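Local coordinates for 3',5'-cyclic-nucleotide phosphodiesterase 1 (Saccharomyces cerevisiae, PDB 4OJV), which belongs to the class-II cyclic-nucleotide phosphodiesterase family of the metallo-hydrolase/oxidoreductase clan and carries two zinc ions held by histidines and aspartates, at residues Y18-K26 with L35-G43; V278-S286 with T339-L347. One frame throughout, in Å; residues are numbered along the deposited sequence.

Contact 1 of 2, residues Y18-K26 with L35-G43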
ATOM      1  N   TYR A  18       0.003   3.882   3.258  1.00 18.09           N
ATOM      2  CA  TYR A  18      -1.274   3.213   3.528  1.00 21.40           C
ATOM      3  C   TYR A  18      -2.405   4.236   3.533  1.00 17.90           C
ATOM      4  O   TYR A  18      -2.208   5.397   3.845  1.00 17.74           O
ATOM      5  CB  TYR A  18      -1.276   2.476   4.878  1.00 27.92           C
ATOM      6  CG  TYR A  18      -0.251   1.363   5.131  1.00 31.46           C
ATOM      7  CD1 TYR A  18       0.709   1.004   4.186  1.00 28.17           C
ATOM      8  CD2 TYR A  18      -0.244   0.684   6.349  1.00 35.53           C
ATOM      9  CE1 TYR A  18       1.639   0.006   4.451  1.00 23.89           C
ATOM     10  CE2 TYR A  18       0.680  -0.315   6.621  1.00 31.25           C
ATOM     11  CZ  TYR A  18       1.617  -0.641   5.671  1.00 31.65           C
ATOM     12  OH  TYR A  18       2.522  -1.630   5.942  1.00 38.83           O
ATOM     13  N   GLY A  19      -3.603   3.784   3.200  1.00 15.20           N
ATOM     14  CA  GLY A  19      -4.766   4.640   3.218  1.00 14.16           C
ATOM     15  C   GLY A  19      -4.787   5.654   2.100  1.00 10.48           C
ATOM     16  O   GLY A  19      -5.370   6.709   2.257  1.00 11.44           O
ATOM     17  N   THR A  20      -4.158   5.336   0.967  1.00 10.37           N
ATOM     18  CA  THR A  20      -4.180   6.240  -0.184  1.00 10.53           C
ATOM     19  C   THR A  20      -5.534   6.142  -0.913  1.00  9.40           C
ATOM     20  O   THR A  20      -6.394   5.342  -0.544  1.00  9.96           O
ATOM     21  CB  THR A  20      -2.958   6.050  -1.104  1.00 11.52           C
ATOM     22  OG1 THR A  20      -2.906   4.703  -1.538  1.00 13.68           O
ATOM     23  CG2 THR A  20      -1.661   6.386  -0.374  1.00 12.61           C
ATOM     24  N   GLN A  21      -5.729   6.999  -1.904  1.00  9.05           N
ATOM     25  CA  GLN A  21      -7.069   7.366  -2.337  1.00  8.71           C
ATOM     26  C   GLN A  21      -7.960   6.219  -2.790  1.00  8.46           C
ATOM     27  O   GLN A  21      -7.649   5.499  -3.743  1.00  8.78           O
ATOM     28  CB  GLN A  21      -6.985   8.401  -3.451  1.00  9.68           C
ATOM     29  CG  GLN A  21      -8.354   8.871  -3.914  1.00 10.47           C
ATOM     30  CD  GLN A  21      -8.343  10.275  -4.466  1.00 10.84           C
ATOM     31  OE1 GLN A  21      -7.960  11.218  -3.774  1.00 11.58           O
ATOM     32  NE2 GLN A  21      -8.799  10.432  -5.702  1.00 11.51           N
ATOM     33  N   CYS A  22      -9.109   6.072  -2.122  1.00  8.68           N
ATOM     34  CA  CYS A  22     -10.161   5.153  -2.559  1.00  8.85           C
ATOM     35  C   CYS A  22     -11.456   5.481  -1.827  1.00  9.03           C
ATOM     36  O   CYS A  22     -11.464   5.580  -0.587  1.00  9.61           O
ATOM     37  CB  CYS A  22      -9.785   3.699  -2.273  1.00 10.12           C
ATOM     38  SG  CYS A  22     -11.074   2.524  -2.780  1.00 11.58           S
ATOM     39  N   PHE A  23     -12.543   5.633  -2.586  1.00  8.76           N
ATOM     40  CA  PHE A  23     -13.865   5.911  -2.017  1.00  9.64           C
ATOM     41  C   PHE A  23     -14.836   4.863  -2.523  1.00  9.75           C
ATOM     42  O   PHE A  23     -14.845   4.554  -3.712  1.00 11.92           O
ATOM     43  CB  PHE A  23     -14.331   7.314  -2.434  1.00 10.44           C
ATOM     44  CG  PHE A  23     -13.268   8.366  -2.283  1.00 10.20           C
ATOM     45  CD1 PHE A  23     -12.760   8.707  -1.032  1.00 12.12           C
ATOM     46  CD2 PHE A  23     -12.749   9.001  -3.400  1.00 11.05           C
ATOM     47  CE1 PHE A  23     -11.762   9.665  -0.910  1.00 12.75           C
ATOM     48  CE2 PHE A  23     -11.756   9.959  -3.282  1.00 12.14           C
ATOM     49  CZ  PHE A  23     -11.263  10.295  -2.036  1.00 11.91           C
ATOM     50  N   ILE A  24     -15.640   4.285  -1.636  1.00  9.69           N
ATOM     51  CA  ILE A  24     -16.686   3.343  -2.024  1.00 10.17           C
ATOM     52  C   ILE A  24     -18.017   4.086  -2.093  1.00  9.33           C
ATOM     53  O   ILE A  24     -18.330   4.889  -1.210  1.00 10.04           O
ATOM     54  CB  ILE A  24     -16.778   2.176  -1.013  1.00 12.49           C
ATOM     55  CG1 ILE A  24     -15.454   1.413  -0.916  1.00 13.74           C
ATOM     56  CG2 ILE A  24     -17.956   1.256  -1.328  1.00 13.57           C
ATOM     57  CD1 ILE A  24     -14.981   0.813  -2.213  1.00 15.90           C
ATOM     58  N   LEU A  25     -18.800   3.804  -3.130  1.00  9.38           N
ATOM     59  CA  LEU A  25     -20.110   4.427  -3.314  1.00  9.83           C
ATOM     60  C   LEU A  25     -21.206   3.386  -3.387  1.00  9.94           C
ATOM     61  O   LEU A  25     -21.030   2.334  -4.020  1.00 10.55           O
ATOM     62  CB  LEU A  25     -20.154   5.211  -4.623  1.00 10.53           C
ATOM     63  CG  LEU A  25     -19.039   6.201  -4.949  1.00 11.82           C
ATOM     64  CD1 LEU A  25     -19.273   6.841  -6.308  1.00 12.95           C
ATOM     65  CD2 LEU A  25     -18.927   7.263  -3.872  1.00 13.69           C
ATOM     66  N   LYS A  26     -22.353   3.704  -2.790  1.00  9.89           N
ATOM     67  CA  LYS A  26     -23.573   2.932  -2.996  1.00 10.47           C
ATOM     68  C   LYS A  26     -24.773   3.844  -2.766  1.00 11.16           C
ATOM     69  O   LYS A  26     -24.650   4.896  -2.136  1.00 11.23           O
ATOM     70  CB  LYS A  26     -23.633   1.707  -2.073  1.00 11.40           C
ATOM     71  CG  LYS A  26     -23.700   2.048  -0.585  1.00 11.49           C
ATOM     72  CD  LYS A  26     -23.850   0.804   0.298  1.00 12.76           C
ATOM     73  CE  LYS A  26     -25.262   0.228   0.320  1.00 13.52           C
ATOM     74  NZ  LYS A  26     -26.278   1.150   0.911  1.00 13.86           N
ATOM     75  N   LEU A  35     -21.053  -2.743  -4.840  1.00 12.10           N
ATOM     76  CA  LEU A  35     -20.384  -1.505  -4.478  1.00 11.56           C
ATOM     77  C   LEU A  35     -19.562  -1.005  -5.659  1.00 11.07           C
ATOM     78  O   LEU A  35     -19.031  -1.815  -6.434  1.00 13.46           O
ATOM     79  CB  LEU A  35     -19.434  -1.741  -3.298  1.00 11.82           C
ATOM     80  CG  LEU A  35     -20.061  -2.207  -1.986  1.00 12.63           C
ATOM     81  CD1 LEU A  35     -19.008  -2.695  -1.003  1.00 14.16           C
ATOM     82  CD2 LEU A  35     -20.903  -1.092  -1.379  1.00 14.22           C
ATOM     83  N   ILE A  36     -19.455   0.317  -5.790  1.00 10.74           N
ATOM     84  CA  ILE A  36     -18.549   0.960  -6.739  1.00 11.63           C
ATOM     85  C   ILE A  36     -17.353   1.506  -5.968  1.00 10.04           C
ATOM     86  O   ILE A  36     -17.519   2.030  -4.870  1.00 10.66           O
ATOM     87  CB  ILE A  36     -19.247   2.141  -7.479  1.00 14.44           C
ATOM     88  CG1 ILE A  36     -20.228   1.612  -8.539  1.00 15.88           C
ATOM     89  CG2 ILE A  36     -18.218   3.118  -8.053  1.00 15.09           C
ATOM     90  CD1 ILE A  36     -21.088   2.701  -9.137  1.00 18.14           C
ATOM     91  N   ALA A  37     -16.153   1.405  -6.533  1.00  9.58           N
ATOM     92  CA  ALA A  37     -14.986   2.102  -5.995  1.00  9.29           C
ATOM     93  C   ALA A  37     -14.571   3.223  -6.943  1.00  9.50           C
ATOM     94  O   ALA A  37     -14.528   3.031  -8.164  1.00 11.08           O
ATOM     95  CB  ALA A  37     -13.831   1.132  -5.795  1.00 10.33           C
ATOM     96  N   VAL A  38     -14.265   4.395  -6.388  1.00  8.96           N
ATOM     97  CA  VAL A  38     -13.557   5.426  -7.129  1.00  8.70           C
ATOM     98  C   VAL A  38     -12.128   5.412  -6.644  1.00  9.02           C
ATOM     99  O   VAL A  38     -11.852   5.605  -5.455  1.00  9.20           O
ATOM    100  CB  VAL A  38     -14.179   6.828  -6.989  1.00  9.89           C
ATOM    101  CG1 VAL A  38     -13.441   7.803  -7.900  1.00 11.52           C
ATOM    102  CG2 VAL A  38     -15.665   6.791  -7.319  1.00 12.13           C
ATOM    103  N   ASP A  39     -11.227   5.181  -7.596  1.00  8.76           N
ATOM    104  CA  ASP A  39      -9.830   4.908  -7.314  1.00  8.98           C
ATOM    105  C   ASP A  39      -9.620   3.616  -6.529  1.00  8.54           C
ATOM    106  O   ASP A  39     -10.578   2.905  -6.184  1.00 10.06           O
ATOM    107  CB  ASP A  39      -9.090   6.135  -6.775  1.00  9.16           C
ATOM    108  CG  ASP A  39      -8.676   7.074  -7.895  1.00  8.92           C
ATOM    109  OD1 ASP A  39      -8.576   6.581  -9.050  1.00 10.02           O
ATOM    110  OD2 ASP A  39      -8.439   8.269  -7.633  1.00  9.88           O
ATOM    111  N   GLY A  40      -8.360   3.301  -6.277  1.00  9.19           N
ATOM    112  CA  GLY A  40      -7.983   1.958  -5.885  1.00 10.40           C
ATOM    113  C   GLY A  40      -6.750   1.933  -5.021  1.00  8.94           C
ATOM    114  O   GLY A  40      -5.967   0.982  -5.083  1.00  9.53           O
ATOM    115  N   GLY A  41      -6.591   2.951  -4.178  1.00  9.29           N
ATOM    116  CA  GLY A  41      -5.570   2.927  -3.124  1.00 10.90           C
ATOM    117  C   GLY A  41      -6.047   1.982  -2.009  1.00 12.81           C
ATOM    118  O   GLY A  41      -6.061   0.758  -2.194  1.00 17.44           O
ATOM    119  N   ALA A  42      -6.429   2.512  -0.848  1.00 14.88           N
ATOM    120  CA  ALA A  42      -6.945   1.678   0.252  1.00 16.57           C
ATOM    121  C   ALA A  42      -8.112   0.777  -0.166  1.00 17.63           C
ATOM    122  O   ALA A  42      -9.048   1.263  -0.786  1.00 18.30           O
ATOM    123  CB  ALA A  42      -7.359   2.570   1.402  1.00 18.24           C
ATOM    124  N   GLY A  43      -8.076  -0.509   0.220  1.00 13.95           N
ATOM    125  CA  GLY A  43      -9.068  -1.515  -0.208  1.00 13.63           C
ATOM    126  C   GLY A  43      -9.435  -2.540   0.874  1.00 11.54           C
ATOM    127  O   GLY A  43      -9.931  -2.160   1.943  1.00 12.06           O
TER
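Phe23 and Val38 trade backbone hydrogen bonds in both directions, Val38 N to Phe23 O at 2.7 Å being the shorter, and Leu25 and Ile36 form the next such pair of this antiparallel beta hairpin. Beyond the strands the pairing carries on into the loops: Gly41 N donates to Gln21 O and Ala42 N to Thr20 O.

One side-chain bond crosses. Gln21 extends from a CG anti to its N (chi1 -178°), and NE2 gives a bent bond of 2.9 Å to Asp39 OD2, on the lone pair facing away from OD1. His133, a zinc ligand, also bonds OD2, and Thr127 N takes OD1, so Asp39 is a second-shell residue fixed from several directions.

Apolar contacts split between the two faces. On one, Leu25 CD1 lies 3.7 Å from Val38 CG2; on the other, Ile24 CD1 meets Ala37 CB and Ile24 CG2 meets Leu35 CD2, both at 3.8 Å.

Strand 4-8 flanks 22-27 and strand 121-125 flanks 35-38 within one mixed sheet, while strand 238-242 of the second sheet packs over Phe23, Leu25 and Val38.

Contact 2 of 2, residues V278-S286 with T339-L347; sequences VECSCPLSS and TILEELRFL
Leu284 and Glu343 meet because both side chains leave the backbone with CG anti to the carbonyl carbon (chi1 -71° and -68°); the glutamate then runs out extended, alongside the leucine side chain and antiparallel to it. Ile340 starts the same way with CG1, which turns CG1 and CD1 onto Pro283 and the loop backbone, with CG2 meeting the Cys280 side chain. In this metallo-beta-lactamase-like alpha/beta fold, the loop leaving strand 273-279 packs on one side of helix 336-350.

Ile340 carries most of the apolar contact. Its CG1 lies 3.6 Å from Pro283 CA, its CD1 presses on the backbone around Cys280 O and Cys282 C, and its CG2 touches Cys280 SG at 3.8 Å. One turn further along the helix, Leu344 CD1 makes a looser contact with Cys280 CB. Pro283 CB also reaches the CG2 methyl of Thr339, 3.9 Å away. Pro297, at the start of helix 297-311, packs against Cys280, Glu343 and Leu344.

On either side of Cys280 in the chain, Glu279 and Ser281 are bonded to each other: Glu279 OE2 accepts from both Ser281 N and Ser281 OG, which come from the same face of the carboxylate. Ser281 OG also bonds the zinc ligand His326, so the loop that packs on the helix is tied to the metal site at its base.

Nearer solvent, the carboxylate of Glu343 lies along the Leu284 side chain, with OE1 3.4 Å from Leu284 CG. Both oxygens serve the loop backbone: Leu284 N reaches OE1 on its syn side at 2.9 Å, 24° out of plane, while OE2 accepts from a water whose oxygen lies 3.0 Å from Ser285 N, from which it accepts.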
ATOM      1  N   VAL A 278     -12.664  16.574  -3.511  1.00  9.25           N
ATOM      2  CA  VAL A 278     -11.616  17.183  -4.313  1.00  9.47           C
ATOM      3  C   VAL A 278     -10.384  17.413  -3.448  1.00 10.37           C
ATOM      4  O   VAL A 278     -10.497  17.728  -2.258  1.00 10.36           O
ATOM      5  CB  VAL A 278     -12.102  18.502  -4.978  1.00 10.59           C
ATOM      6  CG1 VAL A 278     -12.541  19.520  -3.940  1.00 12.11           C
ATOM      7  CG2 VAL A 278     -11.037  19.085  -5.899  1.00 12.25           C
ATOM      8  N   GLU A 279      -9.209  17.294  -4.047  1.00 10.50           N
ATOM      9  CA  GLU A 279      -7.992  17.415  -3.271  1.00 11.02           C
ATOM     10  C   GLU A 279      -7.681  18.828  -2.797  1.00 11.55           C
ATOM     11  O   GLU A 279      -8.045  19.827  -3.440  1.00 11.75           O
ATOM     12  CB  GLU A 279      -6.786  16.896  -4.050  1.00 10.66           C
ATOM     13  CG  GLU A 279      -6.359  17.739  -5.248  1.00 11.14           C
ATOM     14  CD  GLU A 279      -4.855  17.684  -5.441  1.00 10.69           C
ATOM     15  OE1 GLU A 279      -4.399  16.965  -6.352  1.00 11.16           O
ATOM     16  OE2 GLU A 279      -4.136  18.348  -4.658  1.00 11.05           O
ATOM     17  N   CYS A 280      -6.953  18.886  -1.686  1.00 12.20           N
ATOM     18  CA  CYS A 280      -6.100  20.027  -1.406  1.00 11.71           C
ATOM     19  C   CYS A 280      -4.851  19.439  -0.770  1.00 11.76           C
ATOM     20  O   CYS A 280      -4.761  19.304   0.450  1.00 13.06           O
ATOM     21  CB  CYS A 280      -6.790  21.052  -0.508  1.00 12.19           C
ATOM     22  SG  CYS A 280      -5.913  22.627  -0.479  1.00 13.15           S
ATOM     23  N   SER A 281      -3.893  19.048  -1.606  1.00 11.09           N
ATOM     24  CA  SER A 281      -2.762  18.277  -1.117  1.00 11.55           C
ATOM     25  C   SER A 281      -1.899  19.040  -0.127  1.00 11.57           C
ATOM     26  O   SER A 281      -1.325  18.439   0.783  1.00 11.58           O
ATOM     27  CB  SER A 281      -1.879  17.817  -2.274  1.00 11.83           C
ATOM     28  OG  SER A 281      -2.509  16.839  -3.077  1.00 11.58           O
ATOM     29  N   CYS A 282      -1.786  20.352  -0.334  1.00 12.56           N
ATOM     30  CA  CYS A 282      -0.813  21.162   0.388  1.00 13.49           C
ATOM     31  C   CYS A 282      -1.454  22.391   1.009  1.00 13.80           C
ATOM     32  O   CYS A 282      -2.426  22.932   0.458  1.00 13.79           O
ATOM     33  CB  CYS A 282       0.262  21.656  -0.568  1.00 15.92           C
ATOM     34  SG  CYS A 282       1.143  20.358  -1.438  1.00 17.66           S
ATOM     35  N   PRO A 283      -0.900  22.865   2.146  1.00 14.93           N
ATOM     36  CA  PRO A 283      -1.305  24.152   2.710  1.00 15.66           C
ATOM     37  C   PRO A 283      -0.715  25.303   1.901  1.00 15.24           C
ATOM     38  O   PRO A 283       0.064  25.085   0.966  1.00 17.32           O
ATOM     39  CB  PRO A 283      -0.689  24.124   4.108  1.00 16.90           C
ATOM     40  CG  PRO A 283       0.531  23.282   3.952  1.00 19.10           C
ATOM     41  CD  PRO A 283       0.157  22.219   2.951  1.00 16.46           C
ATOM     42  N   LEU A 284      -1.064  26.529   2.285  1.00 16.07           N
ATOM     43  CA  LEU A 284      -0.548  27.715   1.601  1.00 18.01           C
ATOM     44  C   LEU A 284       0.975  27.845   1.640  1.00 19.62           C
ATOM     45  O   LEU A 284       1.564  28.381   0.696  1.00 24.59           O
ATOM     46  CB  LEU A 284      -1.191  28.985   2.156  1.00 18.51           C
ATOM     47  CG  LEU A 284      -2.667  29.207   1.810  1.00 18.50           C
ATOM     48  CD1 LEU A 284      -3.227  30.350   2.643  1.00 19.75           C
ATOM     49  CD2 LEU A 284      -2.862  29.471   0.322  1.00 20.41           C
ATOM     50  N   SER A 285       1.604  27.355   2.712  1.00 19.96           N
ATOM     51  CA  SER A 285       3.065  27.443   2.847  1.00 26.88           C
ATOM     52  C   SER A 285       3.743  26.773   1.650  1.00 32.81           C
ATOM     53  O   SER A 285       3.572  25.573   1.421  1.00 37.17           O
ATOM     54  CB  SER A 285       3.540  26.847   4.176  1.00 31.16           C
ATOM     55  OG  SER A 285       3.205  25.474   4.283  1.00 37.82           O
ATOM     56  N   SER A 286       4.503  27.574   0.901  1.00 40.68           N
ATOM     57  CA  SER A 286       4.995  27.233  -0.449  1.00 44.99           C
ATOM     58  C   SER A 286       5.350  25.760  -0.714  1.00 44.87           C
ATOM     59  O   SER A 286       4.468  24.960  -1.032  1.00 47.83           O
ATOM     60  CB  SER A 286       6.158  28.155  -0.847  1.00 49.90           C
ATOM     61  OG  SER A 286       5.706  29.480  -1.073  1.00 55.50           O
ATOM     62  N   THR A 339      -4.635  22.813   9.198  1.00 12.08           N
ATOM     63  CA  THR A 339      -4.154  24.041   8.568  1.00 12.15           C
ATOM     64  C   THR A 339      -4.945  24.350   7.298  1.00 12.12           C
ATOM     65  O   THR A 339      -5.445  25.463   7.104  1.00 13.40           O
ATOM     66  CB  THR A 339      -2.658  23.924   8.250  1.00 12.72           C
ATOM     67  OG1 THR A 339      -1.947  23.667   9.465  1.00 13.89           O
ATOM     68  CG2 THR A 339      -2.123  25.178   7.561  1.00 13.99           C
ATOM     69  N   ILE A 340      -5.066  23.347   6.433  1.00 12.08           N
ATOM     70  CA  ILE A 340      -5.780  23.490   5.165  1.00 12.23           C
ATOM     71  C   ILE A 340      -7.256  23.829   5.377  1.00 12.09           C
ATOM     72  O   ILE A 340      -7.799  24.704   4.697  1.00 12.33           O
ATOM     73  CB  ILE A 340      -5.598  22.213   4.307  1.00 12.54           C
ATOM     74  CG1 ILE A 340      -4.189  22.204   3.705  1.00 12.95           C
ATOM     75  CG2 ILE A 340      -6.671  22.078   3.236  1.00 13.82           C
ATOM     76  CD1 ILE A 340      -3.704  20.832   3.273  1.00 12.84           C
ATOM     77  N   LEU A 341      -7.890  23.164   6.338  1.00 12.18           N
ATOM     78  CA  LEU A 341      -9.300  23.434   6.614  1.00 13.20           C
ATOM     79  C   LEU A 341      -9.493  24.903   7.020  1.00 13.82           C
ATOM     80  O   LEU A 341     -10.392  25.588   6.519  1.00 14.46           O
ATOM     81  CB  LEU A 341      -9.840  22.484   7.681  1.00 13.75           C
ATOM     82  CG  LEU A 341     -11.333  22.554   7.989  1.00 13.40           C
ATOM     83  CD1 LEU A 341     -12.177  22.269   6.754  1.00 15.42           C
ATOM     84  CD2 LEU A 341     -11.667  21.587   9.113  1.00 14.98           C
ATOM     85  N   GLU A 342      -8.628  25.389   7.907  1.00 13.58           N
ATOM     86  CA  GLU A 342      -8.706  26.779   8.360  1.00 14.87           C
ATOM     87  C   GLU A 342      -8.451  27.757   7.233  1.00 14.40           C
ATOM     88  O   GLU A 342      -9.156  28.756   7.100  1.00 15.77           O
ATOM     89  CB  GLU A 342      -7.697  26.998   9.472  1.00 16.61           C
ATOM     90  CG  GLU A 342      -8.088  26.310  10.757  1.00 21.64           C
ATOM     91  CD  GLU A 342      -7.000  26.370  11.797  1.00 26.09           C
ATOM     92  OE1 GLU A 342      -5.893  26.856  11.476  1.00 29.75           O
ATOM     93  OE2 GLU A 342      -7.257  25.928  12.937  1.00 32.57           O
ATOM     94  N   GLU A 343      -7.453  27.461   6.406  1.00 13.93           N
ATOM     95  CA  GLU A 343      -7.106  28.306   5.269  1.00 14.01           C
ATOM     96  C   GLU A 343      -8.221  28.356   4.237  1.00 14.65           C
ATOM     97  O   GLU A 343      -8.560  29.430   3.722  1.00 16.15           O
ATOM     98  CB  GLU A 343      -5.772  27.870   4.650  1.00 14.13           C
ATOM     99  CG  GLU A 343      -4.599  28.146   5.582  1.00 15.48           C
ATOM    100  CD  GLU A 343      -3.263  27.628   5.081  1.00 14.41           C
ATOM    101  OE1 GLU A 343      -3.217  26.779   4.164  1.00 14.57           O
ATOM    102  OE2 GLU A 343      -2.230  28.077   5.615  1.00 15.91           O
ATOM    103  N   LEU A 344      -8.816  27.201   3.946  1.00 13.96           N
ATOM    104  CA  LEU A 344      -9.931  27.153   3.004  1.00 14.18           C
ATOM    105  C   LEU A 344     -11.143  27.934   3.513  1.00 13.55           C
ATOM    106  O   LEU A 344     -11.762  28.690   2.753  1.00 15.38           O
ATOM    107  CB  LEU A 344     -10.330  25.710   2.703  1.00 13.41           C
ATOM    108  CG  LEU A 344      -9.373  24.912   1.815  1.00 13.26           C
ATOM    109  CD1 LEU A 344      -9.741  23.437   1.844  1.00 14.12           C
ATOM    110  CD2 LEU A 344      -9.370  25.422   0.389  1.00 13.63           C
ATOM    111  N   ARG A 345     -11.477  27.757   4.785  1.00 14.44           N
ATOM    112  CA  ARG A 345     -12.622  28.464   5.367  1.00 14.62           C
ATOM    113  C   ARG A 345     -12.394  29.976   5.381  1.00 16.07           C
ATOM    114  O   ARG A 345     -13.314  30.754   5.086  1.00 18.36           O
ATOM    115  CB  ARG A 345     -12.931  27.938   6.763  1.00 15.50           C
ATOM    116  CG  ARG A 345     -13.581  26.566   6.742  1.00 14.88           C
ATOM    117  CD  ARG A 345     -13.785  26.035   8.146  1.00 15.25           C
ATOM    118  NE  ARG A 345     -14.511  24.766   8.127  1.00 14.34           N
ATOM    119  CZ  ARG A 345     -14.570  23.916   9.147  1.00 14.63           C
ATOM    120  NH1 ARG A 345     -13.931  24.175  10.280  1.00 16.84           N
ATOM    121  NH2 ARG A 345     -15.261  22.789   9.031  1.00 15.64           N
ATOM    122  N   PHE A 346     -11.164  30.381   5.695  1.00 15.99           N
ATOM    123  CA  PHE A 346     -10.812  31.801   5.697  1.00 17.03           C
ATOM    124  C   PHE A 346     -10.939  32.392   4.294  1.00 17.36           C
ATOM    125  O   PHE A 346     -11.544  33.455   4.108  1.00 18.54           O
ATOM    126  CB  PHE A 346      -9.396  32.014   6.242  1.00 19.04           C
ATOM    127  CG  PHE A 346      -8.954  33.454   6.228  1.00 20.84           C
ATOM    128  CD1 PHE A 346      -8.350  34.000   5.098  1.00 22.80           C
ATOM    129  CD2 PHE A 346      -9.144  34.265   7.344  1.00 23.95           C
ATOM    130  CE1 PHE A 346      -7.948  35.328   5.077  1.00 26.14           C
ATOM    131  CE2 PHE A 346      -8.739  35.594   7.329  1.00 25.18           C
ATOM    132  CZ  PHE A 346      -8.144  36.123   6.194  1.00 26.70           C
ATOM    133  N   LEU A 347     -10.379  31.705   3.302  1.00 16.84           N
ATOM    134  CA  LEU A 347     -10.392  32.193   1.930  1.00 17.37           C
ATOM    135  C   LEU A 347     -11.799  32.196   1.338  1.00 19.08           C
ATOM    136  O   LEU A 347     -12.150  33.101   0.578  1.00 20.80           O
ATOM    137  CB  LEU A 347      -9.418  31.409   1.045  1.00 18.07           C
ATOM    138  CG  LEU A 347      -7.922  31.635   1.295  1.00 18.41           C
ATOM    139  CD1 LEU A 347      -7.099  30.555   0.604  1.00 19.17           C
ATOM    140  CD2 LEU A 347      -7.474  33.026   0.852  1.00 21.55           C
TER
HETATM  141  O   HOH W   1       0.282  27.324   5.370  1.00 18.42           O

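Contact 1 is core, with every touching residue buried near the centre of the chain; contact 2 lies further out and runs from a buried end to an exposed one. They share no element: the first pairs neighbouring strands of one mixed sheet, the second sets a loop from the other sheet against a helix. Paired backbone bonds dominate contact 1, whereas contact 2 relies on side-chain packing and a carboxylate that holds loop amides directly and through water. Their centres are about 23 Å apart, yet each is one hydrogen bond from a ligand of the same zinc ion, His133 for contact 1 and His326 for contact 2.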